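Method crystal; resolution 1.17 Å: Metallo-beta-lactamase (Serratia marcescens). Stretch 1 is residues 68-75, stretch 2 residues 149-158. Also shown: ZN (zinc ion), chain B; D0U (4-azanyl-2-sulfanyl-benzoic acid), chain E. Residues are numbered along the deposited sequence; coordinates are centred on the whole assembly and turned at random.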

# COMPACT_ATOMS: atom_id res chain seq x y z
N ILE A 68 7.36 6.21 -7.27
CA ILE A 68 6.28 5.26 -7.04
C ILE A 68 6.73 4.41 -5.85
O ILE A 68 7.76 3.75 -5.92
N LEU A 69 5.93 4.41 -4.80
CA LEU A 69 6.21 3.68 -3.59
C LEU A 69 5.43 2.38 -3.60
O LEU A 69 4.23 2.41 -3.84
N SER A 70 6.08 1.26 -3.27
CA SER A 70 5.44 -0.04 -3.26
C SER A 70 5.17 -0.47 -1.83
O SER A 70 6.10 -0.49 -1.00
N THR A 71 3.94 -0.90 -1.53
CA THR A 71 3.65 -1.59 -0.27
C THR A 71 4.26 -3.00 -0.30
O THR A 71 5.19 -3.30 0.45
N HIS A 72 3.75 -3.86 -1.17
CA HIS A 72 4.35 -5.16 -1.33
C HIS A 72 4.15 -5.68 -2.75
O HIS A 72 3.31 -5.22 -3.52
N SER A 73 4.95 -6.70 -3.06
CA SER A 73 5.21 -7.16 -4.42
C SER A 73 4.35 -8.37 -4.79
O SER A 73 4.89 -9.43 -5.14
N HIS A 74 3.02 -8.18 -4.76
CA HIS A 74 2.09 -9.12 -5.37
C HIS A 74 1.35 -8.40 -6.49
O HIS A 74 1.29 -7.18 -6.53
N GLU A 75 0.84 -9.19 -7.43
CA GLU A 75 0.30 -8.69 -8.69
C GLU A 75 -0.83 -7.68 -8.48
O GLU A 75 -1.05 -6.84 -9.36
N GLY A 149 6.03 -9.69 6.76
CA GLY A 149 5.28 -10.82 7.22
C GLY A 149 4.44 -11.41 6.12
O GLY A 149 4.56 -12.58 5.78
N HIS A 150 3.58 -10.59 5.51
CA HIS A 150 2.89 -10.97 4.26
C HIS A 150 3.90 -11.13 3.12
O HIS A 150 3.73 -12.01 2.27
N THR A 151 4.91 -10.26 3.13
CA THR A 151 6.09 -10.38 2.30
C THR A 151 7.26 -9.88 3.13
O THR A 151 7.07 -9.09 4.06
N GLU A 152 8.48 -10.28 2.77
CA GLU A 152 9.61 -9.86 3.59
C GLU A 152 9.89 -8.36 3.46
O GLU A 152 10.34 -7.73 4.42
N GLY A 153 9.62 -7.78 2.28
CA GLY A 153 9.96 -6.37 2.05
C GLY A 153 8.77 -5.43 2.16
O GLY A 153 8.85 -4.30 1.68
N GLY A 154 7.70 -5.83 2.84
CA GLY A 154 6.51 -4.97 2.96
C GLY A 154 6.84 -3.66 3.64
O GLY A 154 7.54 -3.66 4.66
N ILE A 155 6.29 -2.56 3.11
CA ILE A 155 6.46 -1.24 3.68
C ILE A 155 5.08 -0.60 3.81
O ILE A 155 4.27 -0.61 2.87
N THR A 156 4.85 -0.00 4.98
CA THR A 156 3.75 0.90 5.26
C THR A 156 4.28 2.33 5.24
O THR A 156 5.34 2.60 5.80
N TRP A 157 3.60 3.23 4.53
CA TRP A 157 4.12 4.55 4.21
C TRP A 157 3.30 5.60 4.95
O TRP A 157 2.06 5.49 4.98
N THR A 158 3.94 6.63 5.50
CA THR A 158 3.21 7.64 6.27
C THR A 158 3.65 9.06 5.88
O THR A 158 4.77 9.31 5.46

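The strongest tie between the two stretches is a zinc ion held by three histidines. His-72 and His-74 from the first stretch bind it through NE2 at 2.0 Å and ND1 at 2.1 Å, and His-150 from the second through NE2 at 2.0 Å; the sulfur S1 of the bound 4-azanyl-2-sulfanyl-benzoic acid (D0U) lies 2.3 Å from ZN as the fourth ligand. Imidazole suits this role because either ring nitrogen can offer a lone pair, and here both kinds are used. The ligating nitrogens approach closely, with His-72 NE2 3.1 Å from His-150 NE2, yet they are not hydrogen-bonded: their lone pairs are turned to the metal. The ring nitrogens left over, ND1 of His-72 and His-150 and NE2 of His-74, are hydrogen-bonded elsewhere in the structure.

All three histidines send CA-to-CB toward the opposite stretch, but with different rotamers: His-72 is p (chi1 75°), His-74 m and His-150 t. The edge of the His-150 ring meets the face of His-72 in an offset edge-to-face pair, centroids 4.4 Å apart. On the side of the bound D0U, His-150 CE1 comes within 3.4 Å of D0U C3, and the carboxyl oxygen O2 lies near the plane of the His-72 ring, 3.6 Å from CE1.

Behind the metal site, backbone polar groups join the stretches. Ile-155 N donates to Thr-71 O at 3.0 Å, and two CA-H...O contacts, Gly-154 CA to Thr-71 O and Thr-71 CA to Ile-155 O, both 3.3 Å, reinforce this close approach. The indole of Trp-157 adds a weak hydrogen bond from NE1 to Ser-70 O, 3.1 Å long. Water 1 lies 2.8 Å from Ser-70 O and 2.9 Å from Gly-153 O, in position to bridge these carbonyls.

Thr-151, in the p rotamer, points toward the first stretch and fills space beside the histidines: its OG1 is 3.4 Å from His-72 CB, and its CG2 touches both histidines, 3.7 Å from His-72 CD2 and 3.6 Å from His-74 NE2. OG1 finds its hydrogen bond elsewhere.

Farther from the zinc, packing becomes apolar. Trp-157 (m, chi2 93°) has the largest area covered by the other stretch. Leu-69, also m, lays CB over one face of the indole, 3.6 Å from CE2, in a CH-pi contact. The broad ring thus combines an apolar face for leucine with a polar edge for Ser-70. Thr-71 CG2 reaches within 4.1 Å of Trp-157 CD1, although its CA-to-CB bond points away overall.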

# COMPACT_ATOMS: atom_id res chain seq x y z
CB ILE A 68 6.02 4.39 -8.28
CG1 ILE A 68 5.65 5.23 -9.50
CG2 ILE A 68 4.96 3.35 -7.98
CD1 ILE A 68 5.72 4.50 -10.82
CB LEU A 69 5.81 4.52 -2.38
CG LEU A 69 6.35 5.95 -2.36
CD1 LEU A 69 5.97 6.63 -1.07
CD2 LEU A 69 7.84 5.99 -2.59
CB SER A 70 6.31 -1.04 -3.96
OG SER A 70 5.78 -2.37 -3.87
CB THR A 71 2.14 -1.66 0.03
OG1 THR A 71 1.47 -2.24 -1.09
CG2 THR A 71 1.56 -0.30 0.38
CB HIS A 72 3.88 -6.18 -0.28
CG HIS A 72 2.50 -6.70 -0.47
ND1 HIS A 72 1.41 -6.12 0.10
CD2 HIS A 72 2.04 -7.77 -1.16
CE1 HIS A 72 0.33 -6.83 -0.20
NE2 HIS A 72 0.67 -7.86 -1.01
CB SER A 73 6.68 -7.47 -4.53
OG SER A 73 7.13 -8.28 -3.45
CB HIS A 74 1.08 -9.67 -4.36
CG HIS A 74 1.71 -10.52 -3.32
ND1 HIS A 74 1.18 -10.71 -2.08
CD2 HIS A 74 2.82 -11.29 -3.39
CE1 HIS A 74 1.96 -11.53 -1.42
NE2 HIS A 74 2.96 -11.90 -2.19
CB GLU A 75 -0.16 -9.85 -9.56
CG GLU A 75 -1.41 -10.56 -9.06
CD GLU A 75 -2.03 -11.67 -9.91
OE1 GLU A 75 -2.05 -11.52 -11.14
OE2 GLU A 75 -2.53 -12.67 -9.33
CB HIS A 150 1.76 -9.99 4.00
CG HIS A 150 0.95 -10.25 2.79
ND1 HIS A 150 -0.11 -11.10 2.81
CD2 HIS A 150 0.99 -9.70 1.56
CE1 HIS A 150 -0.71 -11.06 1.61
NE2 HIS A 150 -0.02 -10.25 0.80
CB THR A 151 6.03 -9.56 0.98
OG1 THR A 151 6.09 -8.16 1.29
CG2 THR A 151 4.86 -9.89 0.09
CB GLU A 152 10.87 -10.62 3.17
CG GLU A 152 10.92 -12.07 3.60
CD GLU A 152 12.27 -12.74 3.45
OE1 GLU A 152 13.20 -12.09 2.95
OE2 GLU A 152 12.40 -13.92 3.87
CB ILE A 155 7.37 -0.35 2.82
CG1 ILE A 155 8.78 -0.91 2.69
CG2 ILE A 155 7.38 1.08 3.37
CD1 ILE A 155 9.63 -0.85 3.93
CB THR A 156 3.13 0.54 6.62
OG1 THR A 156 2.47 -0.72 6.50
CG2 THR A 156 2.17 1.55 7.18
CB TRP A 157 4.04 4.78 2.70
CG TRP A 157 4.79 3.79 1.87
CD1 TRP A 157 4.26 2.66 1.33
CD2 TRP A 157 6.18 3.79 1.50
NE1 TRP A 157 5.19 1.99 0.59
CE2 TRP A 157 6.37 2.66 0.68
CE3 TRP A 157 7.26 4.65 1.72
CZ2 TRP A 157 7.58 2.35 0.08
CZ3 TRP A 157 8.46 4.35 1.11
CH2 TRP A 157 8.61 3.22 0.32
CB THR A 158 3.38 7.45 7.78
OG1 THR A 158 4.75 7.62 8.15
CG2 THR A 158 2.92 6.08 8.21
ZN ZN B . -0.29 -9.64 -1.10
O2 D0U E . -2.95 -8.15 0.27
C7 D0U E . -3.50 -9.06 0.92
O1 D0U E . -3.84 -8.92 2.13
C3 D0U E . -3.79 -10.38 0.30
C2 D0U E . -4.65 -11.24 1.04
C4 D0U E . -3.28 -10.79 -0.95
S1 D0U E . -2.34 -9.91 -2.07
C5 D0U E . -3.63 -12.09 -1.38
C6 D0U E . -4.45 -12.95 -0.65
N1 D0U E . -4.80 -14.20 -1.13
C1 D0U E . -4.97 -12.50 0.53
O HOH W 1 7.99 -2.42 -0.29